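Scaffolding protein (Clostridium cellulolyticum, PDB 1G43) probably anchors the cellulosome to crystalline cellulose through the family IIIa cellulose-binding domain of its scaffoldin, which is folded as a beta-sandwich. Local coordinates at residues F10-S15 with T135-Y140; Y23-V28 with E113-F118; K42-Y47 with K145-V150; G79-V84 with H93-A98. All coordinates share one frame; numbering follows the deposited sequence.

Interaction 1 of 4, residues F10-S15 with T135-Y140; sequences FNNGSS and TAAGSY
The side-chain amide of Asn12 does the work of a backbone peptide here: it bonds to Thr135 and Ala137, both of them in a loop without regular structure. This is how a beta-sandwich can fasten a long connection to the end of a strand, with residues 135-140 lying against the turn that follows strand 6-11. With CG between the backbone N and the carbonyl carbon (chi1 51°), the Asn12 amide is brought over to the loop: ND2 donates to Thr135 O at 2.8 Å from above that carbonyl's plane, and OD1 accepts from Ala137 N at 3.0 Å, so both ends of the amide are used and its rotation is fixed. The backbone completes the ring, as Asn12 N donates to Ala137 O at 2.9 Å. The same oxygen takes a second bond from Ser14 N at 3.0 Å, this donor standing 62° out of the carbonyl plane. Asn11 shapes the turn: its OD1 accepts from Gly13 N at 2.8 Å, an Asx turn, while its ND2 sits over the centre of one face of the Tyr140 ring. Amide and ring planes are 71° apart, so the nitrogen is turned down onto the ring rather than stacked flat on it. The hydroxyl of that ring is bonded to Glu113. The Phe10 ring meets Trp143 and has Thr135 O at its edge. Just before the strand ends, Tyr140 CA approaches Phe10 O to 3.2 Å in a CA-H...O contact.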
loop_
_atom_site.group_PDB
_atom_site.type_symbol
_atom_site.label_atom_id
_atom_site.label_comp_id
_atom_site.label_asym_id
_atom_site.label_seq_id
_atom_site.Cartn_x
_atom_site.Cartn_y
_atom_site.Cartn_z
ATOM N N PHE A 10 8.626 1.923 -1.823
ATOM C CA PHE A 10 8.126 1.367 -0.586
ATOM C C PHE A 10 9.147 1.404 0.552
ATOM O O PHE A 10 10.336 1.511 0.306
ATOM C CB PHE A 10 7.707 -0.073 -0.897
ATOM C CG PHE A 10 7.375 -0.902 0.305
ATOM C CD1 PHE A 10 6.078 -0.996 0.758
ATOM C CD2 PHE A 10 8.360 -1.615 0.956
ATOM C CE1 PHE A 10 5.750 -1.808 1.863
ATOM C CE2 PHE A 10 8.056 -2.414 2.044
ATOM C CZ PHE A 10 6.749 -2.515 2.502
ATOM N N ASN A 11 8.662 1.337 1.794
ATOM C CA ASN A 11 9.507 1.301 2.997
ATOM C C ASN A 11 8.602 0.938 4.171
ATOM O O ASN A 11 7.394 1.166 4.107
ATOM C CB ASN A 11 10.249 2.655 3.227
ATOM C CG ASN A 11 9.620 3.554 4.326
ATOM O OD1 ASN A 11 9.500 3.172 5.497
ATOM N ND2 ASN A 11 9.253 4.780 3.941
ATOM N N ASN A 12 9.160 0.312 5.200
ATOM C CA ASN A 12 8.395 -0.027 6.395
ATOM C C ASN A 12 9.227 0.333 7.634
ATOM O O ASN A 12 9.124 -0.302 8.680
ATOM C CB ASN A 12 8.022 -1.518 6.422
ATOM C CG ASN A 12 9.210 -2.416 6.185
ATOM O OD1 ASN A 12 10.364 -2.004 6.363
ATOM N ND2 ASN A 12 8.941 -3.654 5.790
ATOM N N GLY A 13 10.053 1.365 7.514
ATOM C CA GLY A 13 10.881 1.776 8.639
ATOM C C GLY A 13 11.631 0.597 9.228
ATOM O O GLY A 13 11.812 0.502 10.449
ATOM N N SER A 14 12.043 -0.307 8.346
ATOM C CA SER A 14 12.776 -1.495 8.725
ATOM C C SER A 14 12.210 -2.162 9.998
ATOM O O SER A 14 12.893 -2.248 11.012
ATOM C CB SER A 14 14.262 -1.147 8.921
ATOM O OG SER A 14 15.048 -2.333 8.962
ATOM N N SER A 15 10.958 -2.625 9.926
ATOM C CA SER A 15 10.298 -3.287 11.053
ATOM C C SER A 15 10.898 -4.676 11.279
ATOM O O SER A 15 11.344 -5.331 10.330
ATOM C CB SER A 15 8.783 -3.418 10.798
ATOM O OG SER A 15 8.529 -4.086 9.559
ATOM N N THR A 135 9.860 -7.176 3.382
ATOM C CA THR A 135 11.285 -6.969 3.299
ATOM C C THR A 135 11.595 -5.787 4.195
ATOM O O THR A 135 10.891 -4.783 4.195
ATOM C CB THR A 135 11.785 -6.693 1.873
ATOM O OG1 THR A 135 13.213 -6.703 1.901
ATOM C CG2 THR A 135 11.315 -5.350 1.365
ATOM N N ALA A 136 12.646 -5.919 4.990
ATOM C CA ALA A 136 13.029 -4.834 5.886
ATOM C C ALA A 136 13.614 -3.737 5.019
ATOM O O ALA A 136 14.682 -3.897 4.459
ATOM C CB ALA A 136 14.043 -5.324 6.892
ATOM N N ALA A 137 12.874 -2.641 4.884
ATOM C CA ALA A 137 13.279 -1.501 4.083
ATOM C C ALA A 137 13.151 -0.284 4.977
ATOM O O ALA A 137 12.043 0.107 5.377
ATOM C CB ALA A 137 12.379 -1.372 2.898
ATOM N N GLY A 138 14.295 0.315 5.291
ATOM C CA GLY A 138 14.313 1.461 6.168
ATOM C C GLY A 138 14.131 2.761 5.447
ATOM O O GLY A 138 13.781 3.765 6.069
ATOM N N SER A 139 14.367 2.755 4.142
ATOM C CA SER A 139 14.200 3.967 3.341
ATOM C C SER A 139 13.413 3.584 2.094
ATOM O O SER A 139 13.347 2.417 1.749
ATOM C CB SER A 139 15.564 4.517 2.965
ATOM O OG SER A 139 16.334 3.509 2.308
ATOM N N TYR A 140 12.792 4.542 1.420
ATOM C CA TYR A 140 12.018 4.195 0.229
ATOM C C TYR A 140 12.923 3.468 -0.769
ATOM O O TYR A 140 14.087 3.813 -0.931
ATOM C CB TYR A 140 11.394 5.455 -0.426
ATOM C CG TYR A 140 10.100 5.946 0.238
ATOM C CD1 TYR A 140 8.950 5.144 0.260
ATOM C CD2 TYR A 140 10.048 7.172 0.917
ATOM C CE1 TYR A 140 7.786 5.543 0.948
ATOM C CE2 TYR A 140 8.882 7.584 1.618
ATOM C CZ TYR A 140 7.763 6.759 1.625
ATOM O OH TYR A 140 6.627 7.128 2.332
#

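Interaction 2 of 4, residues Y23-V28 with E113-F118; sequences YARFKV and EIQTRF
The Tyr23 and Arg117 side chains lie side by side, pointing the same way, ring and guanidinium planes 25° apart; Arg117 CD comes within 4.0 Å of Tyr23 CE2. The other guanidinium, that of Arg25, has a water at its edge and in its plane, 2.9 Å from NE, which also reaches Thr116 O through a weak bond. Arg25 CD touches Gln115 NE2 at 3.4 Å and CG lies against the aliphatic part of the glutamine. Beneath these chains strands 18-30 and 111-120 pair antiparallel, and on the opposite face Ala24, Phe26, Ile114 and Thr116 turn into the sandwich, where Phe26 and Ile114 meet Leu43. There Thr116 OG1, placed between its own backbone N and carbonyl carbon (chi1 79°), donates to a lone pair of Ala24 O at 2.7 Å. Thr116 N reaches the same oxygen from above the carbonyl plane at 3.0 Å, so one residue grips Ala24 O twice, and the buried hydroxyl has its acceptor in the strand beside it. Lys27 NZ and Glu113 OE1 form only a long salt bridge of 3.7 Å, the other carboxylate oxygen being taken by Tyr140. Arg117 has Asp60 and, by cation-pi, Trp58 as partners. The chemistry is two-sided: a largely apolar face, its one hydroxyl bonded to the backbone, lines the core, and a face of aromatic, amide and charged groups is consistent with the flat cellulose-binding surface proposed for family 3 modules.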
loop_
_atom_site.group_PDB
_atom_site.type_symbol
_atom_site.label_atom_id
_atom_site.label_comp_id
_atom_site.label_asym_id
_atom_site.label_seq_id
_atom_site.Cartn_x
_atom_site.Cartn_y
_atom_site.Cartn_z
ATOM N N TYR A 23 3.903 -2.235 8.954
ATOM C CA TYR A 23 3.905 -0.909 8.361
ATOM C C TYR A 23 3.971 -1.099 6.872
ATOM O O TYR A 23 4.556 -2.069 6.431
ATOM C CB TYR A 23 5.115 -0.088 8.812
ATOM C CG TYR A 23 5.148 0.184 10.302
ATOM C CD1 TYR A 23 5.506 -0.819 11.205
ATOM C CD2 TYR A 23 4.748 1.410 10.808
ATOM C CE1 TYR A 23 5.455 -0.601 12.554
ATOM C CE2 TYR A 23 4.695 1.632 12.153
ATOM C CZ TYR A 23 5.046 0.625 13.020
ATOM O OH TYR A 23 4.978 0.843 14.376
ATOM N N ALA A 24 3.366 -0.179 6.113
ATOM C CA ALA A 24 3.363 -0.209 4.661
ATOM C C ALA A 24 3.285 1.245 4.190
ATOM O O ALA A 24 2.245 1.894 4.324
ATOM C CB ALA A 24 2.184 -0.980 4.158
ATOM N N ARG A 25 4.382 1.766 3.651
ATOM C CA ARG A 25 4.394 3.151 3.189
ATOM C C ARG A 25 4.736 3.209 1.727
ATOM O O ARG A 25 5.680 2.579 1.284
ATOM C CB ARG A 25 5.390 3.952 4.011
ATOM C CG ARG A 25 5.039 3.889 5.501
ATOM C CD ARG A 25 6.234 4.209 6.334
ATOM N NE ARG A 25 5.912 4.249 7.751
ATOM C CZ ARG A 25 6.822 4.434 8.701
ATOM N NH1 ARG A 25 8.094 4.594 8.377
ATOM N NH2 ARG A 25 6.456 4.455 9.969
ATOM N N PHE A 26 3.971 3.980 0.974
ATOM C CA PHE A 26 4.192 4.077 -0.458
ATOM C C PHE A 26 4.372 5.489 -0.963
ATOM O O PHE A 26 3.728 6.417 -0.484
ATOM C CB PHE A 26 3.007 3.493 -1.231
ATOM C CG PHE A 26 2.497 2.200 -0.704
ATOM C CD1 PHE A 26 1.608 2.170 0.366
ATOM C CD2 PHE A 26 2.880 1.001 -1.288
ATOM C CE1 PHE A 26 1.102 0.951 0.848
ATOM C CE2 PHE A 26 2.385 -0.217 -0.816
ATOM C CZ PHE A 26 1.496 -0.246 0.251
ATOM N N LYS A 27 5.258 5.647 -1.938
ATOM C CA LYS A 27 5.431 6.945 -2.582
ATOM C C LYS A 27 5.070 6.597 -4.023
ATOM O O LYS A 27 5.812 5.912 -4.708
ATOM C CB LYS A 27 6.866 7.461 -2.469
ATOM C CG LYS A 27 6.907 8.996 -2.515
ATOM C CD LYS A 27 8.318 9.559 -2.680
ATOM C CE LYS A 27 8.988 9.762 -1.312
ATOM N NZ LYS A 27 8.156 10.647 -0.387
ATOM N N VAL A 28 3.883 7.014 -4.446
ATOM C CA VAL A 28 3.370 6.722 -5.774
ATOM C C VAL A 28 3.564 7.916 -6.707
ATOM O O VAL A 28 3.181 9.050 -6.384
ATOM C CB VAL A 28 1.856 6.355 -5.706
ATOM C CG1 VAL A 28 1.293 6.187 -7.102
ATOM C CG2 VAL A 28 1.653 5.060 -4.911
ATOM N N GLU A 113 2.326 10.470 -1.125
ATOM C CA GLU A 113 2.939 9.642 -0.100
ATOM C C GLU A 113 1.821 9.129 0.796
ATOM O O GLU A 113 0.977 9.889 1.241
ATOM C CB GLU A 113 3.952 10.434 0.712
ATOM C CG GLU A 113 4.620 9.574 1.780
ATOM C CD GLU A 113 5.712 10.302 2.550
ATOM O OE1 GLU A 113 5.881 11.532 2.353
ATOM O OE2 GLU A 113 6.402 9.642 3.353
ATOM N N ILE A 114 1.819 7.826 1.042
ATOM C CA ILE A 114 0.780 7.184 1.825
ATOM C C ILE A 114 1.386 6.279 2.894
ATOM O O ILE A 114 1.919 5.221 2.571
ATOM C CB ILE A 114 -0.104 6.350 0.896
ATOM C CG1 ILE A 114 -0.591 7.221 -0.257
ATOM C CG2 ILE A 114 -1.276 5.780 1.658
ATOM C CD1 ILE A 114 -1.527 6.520 -1.191
ATOM N N GLN A 115 1.293 6.683 4.158
ATOM C CA GLN A 115 1.874 5.904 5.249
ATOM C C GLN A 115 0.797 5.241 6.038
ATOM O O GLN A 115 -0.071 5.896 6.592
ATOM C CB GLN A 115 2.760 6.771 6.140
ATOM C CG GLN A 115 3.901 7.409 5.338
ATOM C CD GLN A 115 4.940 8.103 6.214
ATOM O OE1 GLN A 115 4.657 9.093 6.879
ATOM N NE2 GLN A 115 6.156 7.579 6.207
ATOM N N THR A 116 0.877 3.917 6.068
ATOM C CA THR A 116 -0.124 3.101 6.717
ATOM C C THR A 116 0.463 2.027 7.618
ATOM O O THR A 116 1.646 1.654 7.521
ATOM C CB THR A 116 -0.991 2.356 5.672
ATOM O OG1 THR A 116 -0.259 1.217 5.194
ATOM C CG2 THR A 116 -1.315 3.256 4.467
ATOM N N ARG A 117 -0.402 1.523 8.490
ATOM C CA ARG A 117 -0.024 0.449 9.374
ATOM C C ARG A 117 -1.279 -0.275 9.823
ATOM O O ARG A 117 -2.386 0.254 9.718
ATOM C CB ARG A 117 0.776 0.984 10.583
ATOM C CG ARG A 117 -0.052 1.539 11.762
ATOM C CD ARG A 117 0.831 2.299 12.761
ATOM N NE ARG A 117 0.141 3.497 13.204
ATOM C CZ ARG A 117 -0.446 3.630 14.377
ATOM N NH1 ARG A 117 -0.421 2.637 15.258
ATOM N NH2 ARG A 117 -1.101 4.739 14.652
ATOM N N PHE A 118 -1.104 -1.502 10.272
ATOM C CA PHE A 118 -2.214 -2.249 10.798
ATOM C C PHE A 118 -1.722 -3.243 11.857
ATOM O O PHE A 118 -0.564 -3.641 11.865
ATOM C CB PHE A 118 -3.036 -2.936 9.694
ATOM C CG PHE A 118 -2.312 -3.992 8.937
ATOM C CD1 PHE A 118 -1.540 -3.668 7.829
ATOM C CD2 PHE A 118 -2.459 -5.325 9.277
ATOM C CE1 PHE A 118 -0.932 -4.662 7.060
ATOM C CE2 PHE A 118 -1.858 -6.330 8.521
ATOM C CZ PHE A 118 -1.091 -5.995 7.403
HETATM O O HOH W 1 3.088 4.334 8.595
#

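Interaction 3 of 4, residues K42-Y47 with K145-V150; sequences KLRYYY and KISAFV
Arg44 N donates to Ser147 O at 2.8 Å, the shortest of four backbone bonds that pair strand 41-47 with strand 147-150. The return bond, from Ser147 N to Arg44 O, is longer at 3.2 Å. The pairing is antiparallel, with Lys42 opposite Phe149 bonded in both directions. On the face bearing Arg44 and Phe149, the arginine chain runs extended from CG to NE and passes close to Phe149 CE1 and CZ. Its CD lies 3.5 Å from Phe149 CE1, and NH1 lies 3.4 Å from CZ. Guanidinium and ring are inclined at 50°, with Phe149 CZ over one face of the guanidinium. The same NH1 donates to Tyr46 OH at 3.0 Å, and NE has a long, weak ion pair with Glu96 on the neighbouring strand. Ser147 OG, placed between its backbone N and carbonyl carbon (chi1 44°), fits closely beside Arg44 CB and stands in the plane of the Tyr46 ring at its edge. On the reverse face Leu43 CD2 packs on Ala148 CB at 3.7 Å, and Ile146 CG2 meets Tyr45 CD1. These groups face strands 6-11 and 18-30 across the sandwich. The chemistry implies a mainly apolar inner face and an outer one where a cationic group has a hydroxyl, a ring and a distant weak ionic partner around it, consistent with the shallow groove described on this side of family 3 modules.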
loop_
_atom_site.group_PDB
_atom_site.type_symbol
_atom_site.label_atom_id
_atom_site.label_comp_id
_atom_site.label_asym_id
_atom_site.label_seq_id
_atom_site.Cartn_x
_atom_site.Cartn_y
_atom_site.Cartn_z
ATOM N N LYS A 42 -5.485 1.792 -6.442
ATOM C CA LYS A 42 -5.496 0.797 -5.365
ATOM C C LYS A 42 -4.056 0.310 -5.140
ATOM O O LYS A 42 -3.233 0.282 -6.059
ATOM C CB LYS A 42 -6.370 -0.412 -5.687
ATOM C CG LYS A 42 -7.857 -0.117 -5.776
ATOM C CD LYS A 42 -8.351 0.538 -4.524
ATOM C CE LYS A 42 -9.837 0.795 -4.629
ATOM N NZ LYS A 42 -10.176 1.758 -5.704
ATOM N N LEU A 43 -3.754 -0.053 -3.904
ATOM C CA LEU A 43 -2.439 -0.548 -3.556
ATOM C C LEU A 43 -2.671 -1.838 -2.764
ATOM O O LEU A 43 -3.623 -1.927 -1.978
ATOM C CB LEU A 43 -1.695 0.509 -2.725
ATOM C CG LEU A 43 -1.194 1.721 -3.517
ATOM C CD1 LEU A 43 -0.962 2.911 -2.619
ATOM C CD2 LEU A 43 0.089 1.348 -4.245
ATOM N N ARG A 44 -1.820 -2.834 -2.982
ATOM C CA ARG A 44 -1.943 -4.104 -2.286
ATOM C C ARG A 44 -0.661 -4.583 -1.602
ATOM O O ARG A 44 0.442 -4.424 -2.132
ATOM C CB ARG A 44 -2.392 -5.183 -3.250
ATOM C CG ARG A 44 -3.751 -4.975 -3.842
ATOM C CD ARG A 44 -4.094 -6.195 -4.638
ATOM N NE ARG A 44 -5.472 -6.201 -5.066
ATOM C CZ ARG A 44 -5.932 -7.016 -6.009
ATOM N NH1 ARG A 44 -5.105 -7.874 -6.589
ATOM N NH2 ARG A 44 -7.202 -6.962 -6.389
ATOM N N TYR A 45 -0.822 -5.198 -0.433
ATOM C CA TYR A 45 0.310 -5.711 0.358
ATOM C C TYR A 45 -0.037 -7.129 0.792
ATOM O O TYR A 45 -0.908 -7.319 1.625
ATOM C CB TYR A 45 0.531 -4.837 1.599
ATOM C CG TYR A 45 1.728 -5.247 2.445
ATOM C CD1 TYR A 45 2.986 -4.735 2.187
ATOM C CD2 TYR A 45 1.601 -6.187 3.461
ATOM C CE1 TYR A 45 4.102 -5.154 2.914
ATOM C CE2 TYR A 45 2.713 -6.615 4.201
ATOM C CZ TYR A 45 3.964 -6.094 3.910
ATOM O OH TYR A 45 5.080 -6.539 4.575
ATOM N N TYR A 46 0.675 -8.109 0.259
ATOM C CA TYR A 46 0.390 -9.509 0.551
ATOM C C TYR A 46 1.097 -10.123 1.769
ATOM O O TYR A 46 2.282 -9.942 1.952
ATOM C CB TYR A 46 0.664 -10.324 -0.706
ATOM C CG TYR A 46 -0.279 -9.999 -1.859
ATOM C CD1 TYR A 46 -0.087 -8.869 -2.662
ATOM C CD2 TYR A 46 -1.355 -10.826 -2.139
ATOM C CE1 TYR A 46 -0.948 -8.580 -3.726
ATOM C CE2 TYR A 46 -2.225 -10.551 -3.187
ATOM C CZ TYR A 46 -2.018 -9.429 -3.983
ATOM O OH TYR A 46 -2.881 -9.199 -5.036
ATOM N N TYR A 47 0.369 -10.869 2.591
ATOM C CA TYR A 47 0.954 -11.458 3.796
ATOM C C TYR A 47 0.287 -12.738 4.253
ATOM O O TYR A 47 -0.743 -13.148 3.700
ATOM C CB TYR A 47 0.857 -10.465 4.956
ATOM C CG TYR A 47 -0.575 -10.116 5.329
ATOM C CD1 TYR A 47 -1.343 -9.305 4.503
ATOM C CD2 TYR A 47 -1.165 -10.603 6.496
ATOM C CE1 TYR A 47 -2.650 -8.976 4.811
ATOM C CE2 TYR A 47 -2.493 -10.279 6.827
ATOM C CZ TYR A 47 -3.223 -9.453 5.967
ATOM O OH TYR A 47 -4.494 -9.053 6.256
ATOM N N LYS A 145 7.459 -6.368 -4.922
ATOM C CA LYS A 145 6.545 -7.319 -4.296
ATOM C C LYS A 145 5.241 -6.697 -3.750
ATOM O O LYS A 145 4.485 -7.328 -2.997
ATOM C CB LYS A 145 7.249 -8.116 -3.192
ATOM C CG LYS A 145 8.273 -9.142 -3.665
ATOM C CD LYS A 145 7.668 -10.099 -4.652
ATOM C CE LYS A 145 8.420 -11.429 -4.695
ATOM N NZ LYS A 145 8.142 -12.218 -3.453
ATOM N N ILE A 146 4.981 -5.453 -4.121
ATOM C CA ILE A 146 3.731 -4.831 -3.725
ATOM C C ILE A 146 3.097 -4.420 -5.042
ATOM O O ILE A 146 3.791 -4.296 -6.057
ATOM C CB ILE A 146 3.939 -3.637 -2.776
ATOM C CG1 ILE A 146 5.146 -2.805 -3.190
ATOM C CG2 ILE A 146 4.071 -4.146 -1.342
ATOM C CD1 ILE A 146 4.782 -1.598 -4.022
ATOM N N SER A 147 1.790 -4.232 -5.060
ATOM C CA SER A 147 1.159 -3.888 -6.319
ATOM C C SER A 147 0.317 -2.649 -6.266
ATOM O O SER A 147 -0.222 -2.270 -5.218
ATOM C CB SER A 147 0.302 -5.033 -6.781
ATOM O OG SER A 147 -0.424 -5.506 -5.673
ATOM N N ALA A 148 0.215 -2.025 -7.428
ATOM C CA ALA A 148 -0.557 -0.821 -7.606
ATOM C C ALA A 148 -1.408 -1.049 -8.834
ATOM O O ALA A 148 -0.895 -1.472 -9.884
ATOM C CB ALA A 148 0.352 0.360 -7.814
ATOM N N PHE A 149 -2.709 -0.788 -8.679
ATOM C CA PHE A 149 -3.699 -0.931 -9.742
ATOM C C PHE A 149 -4.320 0.408 -10.034
ATOM O O PHE A 149 -4.645 1.171 -9.127
ATOM C CB PHE A 149 -4.834 -1.862 -9.330
ATOM C CG PHE A 149 -4.423 -3.286 -9.173
ATOM C CD1 PHE A 149 -3.771 -3.710 -8.028
ATOM C CD2 PHE A 149 -4.672 -4.200 -10.181
ATOM C CE1 PHE A 149 -3.368 -5.030 -7.886
ATOM C CE2 PHE A 149 -4.273 -5.523 -10.050
ATOM C CZ PHE A 149 -3.612 -5.933 -8.886
ATOM N N VAL A 150 -4.483 0.696 -11.317
ATOM C CA VAL A 150 -5.105 1.938 -11.717
ATOM C C VAL A 150 -6.314 1.558 -12.523
ATOM O O VAL A 150 -6.199 0.851 -13.548
ATOM C CB VAL A 150 -4.165 2.760 -12.555
ATOM C CG1 VAL A 150 -4.921 3.899 -13.201
ATOM C CG2 VAL A 150 -3.050 3.300 -11.663
#

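Interaction 4 of 4, residues G79-V84 with H93-A98; sequences GSFKAV and HYLEVA. With ZN (zinc ion), chain C.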
loop_
_atom_site.group_PDB
_atom_site.type_symbol
_atom_site.label_atom_id
_atom_site.label_comp_id
_atom_site.label_asym_id
_atom_site.label_seq_id
_atom_site.Cartn_x
_atom_site.Cartn_y
_atom_site.Cartn_z
ATOM N N GLY A 79 -8.433 1.185 4.304
ATOM C CA GLY A 79 -7.735 -0.075 4.185
ATOM C C GLY A 79 -8.714 -1.220 4.283
ATOM O O GLY A 79 -9.690 -1.126 5.014
ATOM N N SER A 80 -8.473 -2.289 3.540
ATOM C CA SER A 80 -9.336 -3.467 3.554
ATOM C C SER A 80 -8.499 -4.723 3.581
ATOM O O SER A 80 -7.417 -4.757 3.009
ATOM C CB SER A 80 -10.215 -3.520 2.307
ATOM O OG SER A 80 -11.195 -2.519 2.390
ATOM N N PHE A 81 -9.021 -5.760 4.217
ATOM C CA PHE A 81 -8.310 -7.020 4.305
ATOM C C PHE A 81 -9.118 -8.146 3.660
ATOM O O PHE A 81 -10.209 -8.506 4.117
ATOM C CB PHE A 81 -7.999 -7.292 5.761
ATOM C CG PHE A 81 -7.136 -6.241 6.382
ATOM C CD1 PHE A 81 -5.773 -6.161 6.066
ATOM C CD2 PHE A 81 -7.671 -5.329 7.292
ATOM C CE1 PHE A 81 -4.956 -5.200 6.648
ATOM C CE2 PHE A 81 -6.856 -4.357 7.884
ATOM C CZ PHE A 81 -5.494 -4.297 7.561
ATOM N N LYS A 82 -8.577 -8.710 2.589
ATOM C CA LYS A 82 -9.305 -9.750 1.868
ATOM C C LYS A 82 -8.482 -11.015 1.688
ATOM O O LYS A 82 -7.270 -10.964 1.696
ATOM C CB LYS A 82 -9.723 -9.188 0.516
ATOM C CG LYS A 82 -10.242 -7.758 0.604
ATOM C CD LYS A 82 -10.773 -7.217 -0.741
ATOM C CE LYS A 82 -11.185 -5.748 -0.562
ATOM N NZ LYS A 82 -12.023 -5.239 -1.658
ATOM N N ALA A 83 -9.147 -12.148 1.516
ATOM C CA ALA A 83 -8.432 -13.395 1.340
ATOM C C ALA A 83 -7.887 -13.566 -0.073
ATOM O O ALA A 83 -8.360 -12.951 -1.033
ATOM C CB ALA A 83 -9.327 -14.551 1.666
ATOM N N VAL A 84 -6.860 -14.401 -0.176
ATOM C CA VAL A 84 -6.249 -14.722 -1.453
ATOM C C VAL A 84 -6.691 -16.160 -1.674
ATOM O O VAL A 84 -6.240 -17.073 -0.989
ATOM C CB VAL A 84 -4.719 -14.670 -1.402
ATOM C CG1 VAL A 84 -4.153 -14.888 -2.799
ATOM C CG2 VAL A 84 -4.244 -13.342 -0.837
ATOM N N HIS A 93 -3.658 -13.637 2.526
ATOM C CA HIS A 93 -4.516 -12.451 2.596
ATOM C C HIS A 93 -3.764 -11.246 2.055
ATOM O O HIS A 93 -2.559 -11.307 1.820
ATOM C CB HIS A 93 -4.963 -12.138 4.035
ATOM C CG HIS A 93 -5.914 -13.134 4.601
ATOM N ND1 HIS A 93 -5.502 -14.322 5.167
ATOM C CD2 HIS A 93 -7.266 -13.143 4.649
ATOM C CE1 HIS A 93 -6.557 -15.017 5.540
ATOM N NE2 HIS A 93 -7.641 -14.323 5.238
ATOM N N TYR A 94 -4.461 -10.138 1.870
ATOM C CA TYR A 94 -3.780 -8.974 1.389
ATOM C C TYR A 94 -4.444 -7.700 1.838
ATOM O O TYR A 94 -5.656 -7.630 1.956
ATOM C CB TYR A 94 -3.655 -9.014 -0.140
ATOM C CG TYR A 94 -4.934 -8.811 -0.954
ATOM C CD1 TYR A 94 -5.337 -7.531 -1.363
ATOM C CD2 TYR A 94 -5.696 -9.905 -1.385
ATOM C CE1 TYR A 94 -6.449 -7.346 -2.184
ATOM C CE2 TYR A 94 -6.811 -9.728 -2.207
ATOM C CZ TYR A 94 -7.177 -8.453 -2.598
ATOM O OH TYR A 94 -8.275 -8.286 -3.388
ATOM N N LEU A 95 -3.632 -6.699 2.128
ATOM C CA LEU A 95 -4.151 -5.405 2.507
ATOM C C LEU A 95 -4.442 -4.684 1.205
ATOM O O LEU A 95 -3.678 -4.797 0.270
ATOM C CB LEU A 95 -3.099 -4.602 3.285
ATOM C CG LEU A 95 -3.257 -3.072 3.321
ATOM C CD1 LEU A 95 -4.612 -2.634 3.887
ATOM C CD2 LEU A 95 -2.117 -2.505 4.131
ATOM N N GLU A 96 -5.557 -3.977 1.132
ATOM C CA GLU A 96 -5.834 -3.191 -0.052
ATOM C C GLU A 96 -6.045 -1.771 0.404
ATOM O O GLU A 96 -6.958 -1.497 1.165
ATOM C CB GLU A 96 -7.070 -3.653 -0.807
ATOM C CG GLU A 96 -7.281 -2.817 -2.063
ATOM C CD GLU A 96 -8.414 -3.323 -2.923
ATOM O OE1 GLU A 96 -9.582 -3.183 -2.509
ATOM O OE2 GLU A 96 -8.131 -3.874 -4.002
ATOM N N VAL A 97 -5.174 -0.874 -0.042
ATOM C CA VAL A 97 -5.285 0.529 0.314
ATOM C C VAL A 97 -6.017 1.274 -0.798
ATOM O O VAL A 97 -5.699 1.115 -1.981
ATOM C CB VAL A 97 -3.893 1.148 0.543
ATOM C CG1 VAL A 97 -4.025 2.592 0.942
ATOM C CG2 VAL A 97 -3.166 0.401 1.632
ATOM N N ALA A 98 -7.008 2.073 -0.440
ATOM C CA ALA A 98 -7.758 2.821 -1.442
ATOM C C ALA A 98 -7.994 4.221 -0.929
ATOM O O ALA A 98 -7.706 4.501 0.218
ATOM C CB ALA A 98 -9.073 2.155 -1.710
HETATM ZN ZN ZN C . -9.523 -14.638 5.771
HETATM O O HOH W 2 -9.640 -0.586 0.997
HETATM O O HOH W 3 -9.968 -15.681 6.719
#
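Leu95 CD1 and Phe81 CE1 touch at 3.8 Å in the close-packed half of this beta hairpin, whereas Lys82 and Glu96 on the other face are joined by a salt bridge that is also a weak hydrogen bond, NZ to OE1 at 3.3 Å. On the packed face, Leu95 CD1 also lies 3.6 Å from Ser80 O and 4.0 Å from Gly79 CA, where a CB would be tight against it. The looser face is partly exposed. There the extended Lys82 chain passes Tyr94, its CB over one face of the ring and its CD near the OH, while Val84 CG2 comes in at the ring's edge 3.8 Å from CD2. A water joins Ser80 OG to Glu96 O, to which it donates at 2.8 Å. At the turn end, His93 lays its ring beside Ala83 and binds a zinc ion through NE2 at 2.0 Å. Strand 77-88 is one of the two outermost strands of its five-stranded sheet in this chain. Strand 91-99 separates it from strand 41-47, whose Tyr46 ring meets Tyr94, and Phe81 and Leu95 reach across the sandwich to Phe57 of strand 55-66.

In the fold
Interactions 2, 3 and 4 together span both layers of the sandwich. Interaction 2 joins two strands of one sheet; interactions 3 and 4, centres about 9 Å apart, share the five-stranded sheet in which strands 41-47 and 91-99 are neighbours. The layers meet where Leu43 packs on Phe26, Ile114 and Val28, and where Phe118 packs on Phe81. Interaction 1 lies at one side, about 19 Å between centres from interaction 4, and ties a late loop to strand 6-11 beside strand 18-30. Along the chain interaction 4 is local, a hairpin. Interactions 1 and 3, like 2 and 3, alternate along the chain, so early and late parts of the module are brought together.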